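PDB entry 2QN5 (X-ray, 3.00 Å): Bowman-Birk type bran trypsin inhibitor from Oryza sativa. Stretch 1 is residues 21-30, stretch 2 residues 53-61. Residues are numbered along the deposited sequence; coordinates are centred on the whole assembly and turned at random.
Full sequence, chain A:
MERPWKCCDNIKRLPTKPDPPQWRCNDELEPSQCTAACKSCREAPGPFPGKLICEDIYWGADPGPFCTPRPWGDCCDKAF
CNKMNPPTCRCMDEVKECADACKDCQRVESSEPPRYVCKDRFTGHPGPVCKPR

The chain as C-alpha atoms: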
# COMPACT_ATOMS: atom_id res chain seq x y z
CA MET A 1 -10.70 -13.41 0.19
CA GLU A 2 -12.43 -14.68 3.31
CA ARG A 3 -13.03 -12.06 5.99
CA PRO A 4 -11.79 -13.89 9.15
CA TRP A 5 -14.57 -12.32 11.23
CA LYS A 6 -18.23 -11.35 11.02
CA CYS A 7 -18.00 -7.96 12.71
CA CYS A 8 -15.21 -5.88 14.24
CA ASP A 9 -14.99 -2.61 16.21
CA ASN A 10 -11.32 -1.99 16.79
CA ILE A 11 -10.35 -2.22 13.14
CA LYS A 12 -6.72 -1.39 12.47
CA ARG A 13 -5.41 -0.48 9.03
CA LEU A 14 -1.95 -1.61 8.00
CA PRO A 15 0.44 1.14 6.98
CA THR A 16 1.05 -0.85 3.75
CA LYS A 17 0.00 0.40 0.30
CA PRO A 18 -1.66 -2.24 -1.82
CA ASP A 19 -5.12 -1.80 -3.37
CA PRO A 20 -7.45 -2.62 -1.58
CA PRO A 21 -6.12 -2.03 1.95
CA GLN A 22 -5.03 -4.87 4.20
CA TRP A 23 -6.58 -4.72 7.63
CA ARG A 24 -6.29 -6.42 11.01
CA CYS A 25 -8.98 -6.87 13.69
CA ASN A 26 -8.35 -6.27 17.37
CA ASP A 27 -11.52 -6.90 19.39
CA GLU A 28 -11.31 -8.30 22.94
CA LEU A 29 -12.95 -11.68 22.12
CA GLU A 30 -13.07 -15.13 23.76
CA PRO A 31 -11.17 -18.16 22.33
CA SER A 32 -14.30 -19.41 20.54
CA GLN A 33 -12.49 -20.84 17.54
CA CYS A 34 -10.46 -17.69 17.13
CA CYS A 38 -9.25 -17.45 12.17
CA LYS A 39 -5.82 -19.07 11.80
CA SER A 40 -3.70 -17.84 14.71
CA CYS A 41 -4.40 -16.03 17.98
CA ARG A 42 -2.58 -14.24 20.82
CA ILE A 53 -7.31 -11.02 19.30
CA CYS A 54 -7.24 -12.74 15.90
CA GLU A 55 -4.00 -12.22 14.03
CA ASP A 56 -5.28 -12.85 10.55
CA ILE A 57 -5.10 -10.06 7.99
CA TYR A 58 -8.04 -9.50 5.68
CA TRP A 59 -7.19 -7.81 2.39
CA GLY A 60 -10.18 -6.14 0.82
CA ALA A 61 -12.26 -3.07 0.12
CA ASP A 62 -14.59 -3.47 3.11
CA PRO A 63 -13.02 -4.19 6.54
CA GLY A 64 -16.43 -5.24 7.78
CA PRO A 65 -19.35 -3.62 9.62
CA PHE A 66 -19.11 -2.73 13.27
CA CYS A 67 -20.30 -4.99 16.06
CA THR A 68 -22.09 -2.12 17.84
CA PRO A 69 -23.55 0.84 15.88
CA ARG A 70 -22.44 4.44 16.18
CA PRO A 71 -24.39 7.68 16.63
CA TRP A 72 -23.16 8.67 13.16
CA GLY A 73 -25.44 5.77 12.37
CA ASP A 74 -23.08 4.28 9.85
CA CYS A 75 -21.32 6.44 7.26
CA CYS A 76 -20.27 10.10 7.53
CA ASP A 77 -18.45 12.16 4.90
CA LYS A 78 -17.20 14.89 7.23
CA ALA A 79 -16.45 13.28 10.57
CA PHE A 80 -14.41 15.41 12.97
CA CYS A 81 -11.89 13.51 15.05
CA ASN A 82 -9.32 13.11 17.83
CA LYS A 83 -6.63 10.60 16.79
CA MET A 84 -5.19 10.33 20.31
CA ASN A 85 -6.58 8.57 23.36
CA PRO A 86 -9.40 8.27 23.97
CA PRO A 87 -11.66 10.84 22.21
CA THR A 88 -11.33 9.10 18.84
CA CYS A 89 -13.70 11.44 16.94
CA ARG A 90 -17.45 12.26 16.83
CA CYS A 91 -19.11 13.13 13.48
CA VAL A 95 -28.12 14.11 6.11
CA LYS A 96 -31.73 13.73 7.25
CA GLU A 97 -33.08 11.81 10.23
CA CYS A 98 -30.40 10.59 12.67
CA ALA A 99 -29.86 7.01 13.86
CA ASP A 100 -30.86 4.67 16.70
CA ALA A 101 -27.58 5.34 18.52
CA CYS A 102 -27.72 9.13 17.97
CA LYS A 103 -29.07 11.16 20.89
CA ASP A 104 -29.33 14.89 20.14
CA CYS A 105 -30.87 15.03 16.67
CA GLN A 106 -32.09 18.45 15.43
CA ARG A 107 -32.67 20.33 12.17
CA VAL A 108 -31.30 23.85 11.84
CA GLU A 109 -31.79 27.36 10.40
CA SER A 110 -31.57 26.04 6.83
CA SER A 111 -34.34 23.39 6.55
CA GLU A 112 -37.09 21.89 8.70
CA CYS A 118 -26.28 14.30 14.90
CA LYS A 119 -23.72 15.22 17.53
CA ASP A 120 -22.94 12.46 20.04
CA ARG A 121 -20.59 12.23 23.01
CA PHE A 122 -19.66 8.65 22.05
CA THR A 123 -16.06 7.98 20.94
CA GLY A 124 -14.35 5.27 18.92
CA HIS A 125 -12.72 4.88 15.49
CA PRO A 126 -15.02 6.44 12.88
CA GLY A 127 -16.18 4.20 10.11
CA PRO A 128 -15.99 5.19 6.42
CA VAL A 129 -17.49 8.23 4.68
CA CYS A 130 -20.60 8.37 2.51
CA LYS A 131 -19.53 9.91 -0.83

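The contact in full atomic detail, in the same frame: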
# COMPACT_ATOMS: atom_id res chain seq x y z
N PRO A 21 -6.89 -1.98 0.71
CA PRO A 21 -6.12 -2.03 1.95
C PRO A 21 -6.10 -3.41 2.59
O PRO A 21 -6.91 -4.27 2.25
CB PRO A 21 -6.82 -0.99 2.83
CG PRO A 21 -7.26 0.00 1.84
CD PRO A 21 -7.84 -0.86 0.75
N GLN A 22 -5.16 -3.61 3.49
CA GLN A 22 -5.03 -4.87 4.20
C GLN A 22 -5.29 -4.46 5.61
O GLN A 22 -4.64 -3.56 6.12
CB GLN A 22 -3.62 -5.43 4.07
CG GLN A 22 -3.13 -5.46 2.64
CD GLN A 22 -1.86 -6.25 2.46
OE1 GLN A 22 -0.87 -6.03 3.16
NE2 GLN A 22 -1.88 -7.19 1.52
N TRP A 23 -6.27 -5.10 6.25
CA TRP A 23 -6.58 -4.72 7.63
C TRP A 23 -6.49 -5.87 8.64
O TRP A 23 -6.51 -7.05 8.29
CB TRP A 23 -7.98 -4.09 7.70
CG TRP A 23 -8.49 -3.52 6.41
CD1 TRP A 23 -8.71 -4.20 5.25
CD2 TRP A 23 -8.98 -2.19 6.20
NE1 TRP A 23 -9.32 -3.38 4.33
CE2 TRP A 23 -9.49 -2.14 4.88
CE3 TRP A 23 -9.03 -1.03 6.99
CZ2 TRP A 23 -10.06 -0.98 4.34
CZ3 TRP A 23 -9.60 0.12 6.45
CH2 TRP A 23 -10.11 0.14 5.13
N ARG A 24 -6.37 -5.48 9.91
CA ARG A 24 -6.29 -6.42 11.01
C ARG A 24 -7.43 -6.10 11.99
O ARG A 24 -7.89 -4.96 12.07
CB ARG A 24 -4.93 -6.28 11.70
CG ARG A 24 -4.70 -7.21 12.87
CD ARG A 24 -3.25 -7.19 13.30
NE ARG A 24 -2.35 -7.54 12.19
CZ ARG A 24 -1.09 -7.96 12.35
NH1 ARG A 24 -0.59 -8.09 13.57
NH2 ARG A 24 -0.34 -8.22 11.29
N CYS A 25 -7.91 -7.11 12.72
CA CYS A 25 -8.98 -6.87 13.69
C CYS A 25 -8.53 -7.14 15.11
O CYS A 25 -8.02 -8.21 15.42
CB CYS A 25 -10.22 -7.72 13.39
SG CYS A 25 -11.47 -7.55 14.69
N ASN A 26 -8.73 -6.15 15.97
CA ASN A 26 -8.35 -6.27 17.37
C ASN A 26 -9.41 -7.03 18.18
O ASN A 26 -9.29 -8.23 18.42
CB ASN A 26 -8.13 -4.88 17.97
CG ASN A 26 -6.94 -4.15 17.36
OD1 ASN A 26 -6.70 -2.98 17.67
ND2 ASN A 26 -6.18 -4.84 16.51
N ASP A 27 -10.45 -6.32 18.60
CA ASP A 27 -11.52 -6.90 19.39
C ASP A 27 -11.03 -7.78 20.55
O ASP A 27 -10.17 -8.64 20.37
CB ASP A 27 -12.47 -7.70 18.51
CG ASP A 27 -13.68 -6.89 18.07
OD1 ASP A 27 -14.74 -7.50 17.80
OD2 ASP A 27 -13.56 -5.65 17.98
N GLU A 28 -11.62 -7.55 21.72
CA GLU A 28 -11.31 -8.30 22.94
C GLU A 28 -11.45 -9.82 22.69
O GLU A 28 -10.46 -10.56 22.75
CB GLU A 28 -12.25 -7.86 24.07
CG GLU A 28 -12.74 -6.39 24.00
CD GLU A 28 -11.62 -5.34 23.98
OE1 GLU A 28 -10.67 -5.46 24.80
OE2 GLU A 28 -11.69 -4.40 23.16
N LEU A 29 -12.67 -10.27 22.42
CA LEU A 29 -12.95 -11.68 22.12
C LEU A 29 -12.74 -12.74 23.21
O LEU A 29 -12.21 -12.46 24.29
CB LEU A 29 -12.13 -12.11 20.90
CG LEU A 29 -12.34 -11.37 19.59
CD1 LEU A 29 -11.01 -11.30 18.85
CD2 LEU A 29 -13.40 -12.07 18.75
N GLU A 30 -13.18 -13.95 22.89
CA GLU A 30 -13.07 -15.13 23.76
C GLU A 30 -12.58 -16.20 22.78
O GLU A 30 -12.99 -16.20 21.62
CB GLU A 30 -14.44 -15.51 24.34
CG GLU A 30 -14.41 -16.35 25.62
CD GLU A 30 -14.33 -17.85 25.38
OE1 GLU A 30 -14.04 -18.60 26.34
OE2 GLU A 30 -14.57 -18.28 24.23
N ILE A 53 -7.24 -11.57 20.66
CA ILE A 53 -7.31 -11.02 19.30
C ILE A 53 -7.03 -12.10 18.25
O ILE A 53 -6.45 -13.15 18.56
CB ILE A 53 -6.30 -9.87 19.08
CG1 ILE A 53 -4.88 -10.39 19.24
CG2 ILE A 53 -6.57 -8.73 20.07
CD1 ILE A 53 -4.55 -10.87 20.64
N CYS A 54 -7.43 -11.82 17.01
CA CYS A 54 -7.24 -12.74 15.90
C CYS A 54 -6.25 -12.17 14.90
O CYS A 54 -6.58 -11.28 14.11
CB CYS A 54 -8.57 -13.01 15.21
SG CYS A 54 -8.45 -13.39 13.44
N GLU A 55 -5.03 -12.69 14.93
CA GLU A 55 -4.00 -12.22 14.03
C GLU A 55 -4.08 -12.85 12.65
O GLU A 55 -3.29 -13.72 12.28
CB GLU A 55 -2.61 -12.44 14.66
CG GLU A 55 -2.35 -13.84 15.15
CD GLU A 55 -0.97 -13.98 15.71
OE1 GLU A 55 -0.58 -13.12 16.53
OE2 GLU A 55 -0.27 -14.94 15.35
N ASP A 56 -5.07 -12.40 11.90
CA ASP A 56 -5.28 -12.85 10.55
C ASP A 56 -5.56 -11.53 9.83
O ASP A 56 -6.34 -10.70 10.32
CB ASP A 56 -6.50 -13.77 10.50
CG ASP A 56 -6.25 -15.03 9.69
OD1 ASP A 56 -5.95 -14.92 8.49
OD2 ASP A 56 -6.35 -16.13 10.26
N ILE A 57 -4.89 -11.30 8.71
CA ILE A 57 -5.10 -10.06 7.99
C ILE A 57 -6.01 -10.26 6.80
O ILE A 57 -5.75 -11.12 5.96
CB ILE A 57 -3.80 -9.44 7.47
CG1 ILE A 57 -2.83 -9.19 8.62
CG2 ILE A 57 -4.11 -8.12 6.77
CD1 ILE A 57 -1.45 -8.73 8.18
N TYR A 58 -7.08 -9.47 6.77
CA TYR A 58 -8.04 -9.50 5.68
C TYR A 58 -7.55 -8.43 4.72
O TYR A 58 -7.12 -7.37 5.15
CB TYR A 58 -9.43 -9.11 6.17
CG TYR A 58 -10.42 -8.87 5.06
CD1 TYR A 58 -10.87 -9.91 4.26
CD2 TYR A 58 -10.92 -7.61 4.83
CE1 TYR A 58 -11.80 -9.69 3.26
CE2 TYR A 58 -11.85 -7.37 3.83
CZ TYR A 58 -12.28 -8.41 3.05
OH TYR A 58 -13.18 -8.17 2.05
N TRP A 59 -7.62 -8.73 3.43
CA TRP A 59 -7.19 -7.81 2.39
C TRP A 59 -8.39 -7.57 1.51
O TRP A 59 -8.75 -8.42 0.71
CB TRP A 59 -6.07 -8.47 1.60
CG TRP A 59 -5.46 -7.63 0.52
CD1 TRP A 59 -5.93 -6.45 0.02
CD2 TRP A 59 -4.28 -7.96 -0.23
NE1 TRP A 59 -5.11 -6.02 -1.00
CE2 TRP A 59 -4.09 -6.93 -1.17
CE3 TRP A 59 -3.37 -9.02 -0.19
CZ2 TRP A 59 -3.02 -6.94 -2.07
CZ3 TRP A 59 -2.32 -9.02 -1.08
CH2 TRP A 59 -2.15 -7.99 -2.00
N GLY A 60 -9.03 -6.41 1.65
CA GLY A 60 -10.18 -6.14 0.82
C GLY A 60 -10.71 -4.73 0.97
O GLY A 60 -10.29 -3.98 1.85
N ALA A 61 -11.65 -4.38 0.10
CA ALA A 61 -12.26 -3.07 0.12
C ALA A 61 -12.92 -2.77 1.45
O ALA A 61 -12.58 -1.79 2.10
CB ALA A 61 -13.28 -2.97 -0.97

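A short antiparallel ribbon is joined by backbone hydrogen bonds, and side chains on its two faces add further contacts. The pairing of residues 21-30 with residues 53-61 in this Bowman-Birk type inhibitor illustrates the principle. The strand 22-25 and the strand that ends at Trp59 run at 141° to each other, so they splay from a strict antiparallel course, and together the two stretches bury 730 Å².

The centre of the contact is Trp23, which covers more surface than any other residue here and bonds through both backbone and side chain. Its backbone pairs with that of Tyr58 in both directions: Trp23 N donates to Tyr58 O at 2.7 Å, and Tyr58 N donates to Trp23 O at 2.9 Å. Its side chain leaves the strand on the same face as that of Tyr58, with chi1 at -22°, between the usual wells. The indole then reaches along the partner strand, and Trp23 NE1 donates to Gly60 O at 2.7 Å, nearly straight at 171°. The acceptor lies near the plane of the ring, at its edge, where an indole N-H can meet it. Tryptophan suits this site because one flat side chain supplies both a donor and a broad apolar surface; Trp23 CD1 also lies 4.1 Å from Tyr58 CD2. Beyond it, Gly60 extends the pairing through a weak bond, Gly60 N to Pro21 O at 3.1 Å. Glycine fits because a CB built on it would fall 2.3 Å from Tyr58 OH. Proline, lacking an amide hydrogen, can still serve through its carbonyl.

Gln22 is second in area covered and works on the other face, opposite Trp59. These two form a non-hydrogen-bonded pair with their CA atoms 4.1 Å apart, so here the side chains make the contact. With chi1 m and chi2 t, glutamine lays its aliphatic part over the indole: Gln22 CG sits 3.9 Å from the centroid of the five-membered ring of Trp59, only 10° off the normal, a CH-pi contact. Farther out, Gln22 NE2 comes within 2.9 Å of Trp59 CE3, over the ring face. Glutamine can thus offer a methylene group, CG, to the indole while its amide is satisfied by hydrogen bonds elsewhere in the structure. At the backbone, Gln22 CA makes a CA-H...O contact with Tyr58 O at 3.4 Å.

Ile57 shares this face and is one of the next largest contributors. Its branched side chain meets several neighbours: Ile57 CG2 lies 3.0 Å from Trp23 O and 3.8 Å from Gln22 CB, while Ile57 CD1 meets the edge of the Arg24 guanidinium, 3.3 Å from Arg24 NH2. Extended at chi1 and chi2, the arginine reaches this methyl group with its far end.

Toward the other end, Ile53 covers as much surface as Ile57, and packing takes over from hydrogen bonding. Ile53 CG2 approaches Asn26 O at 3.2 Å, and Leu29, pointing toward the partner, places CD1 3.7 Å from Ile53 CA.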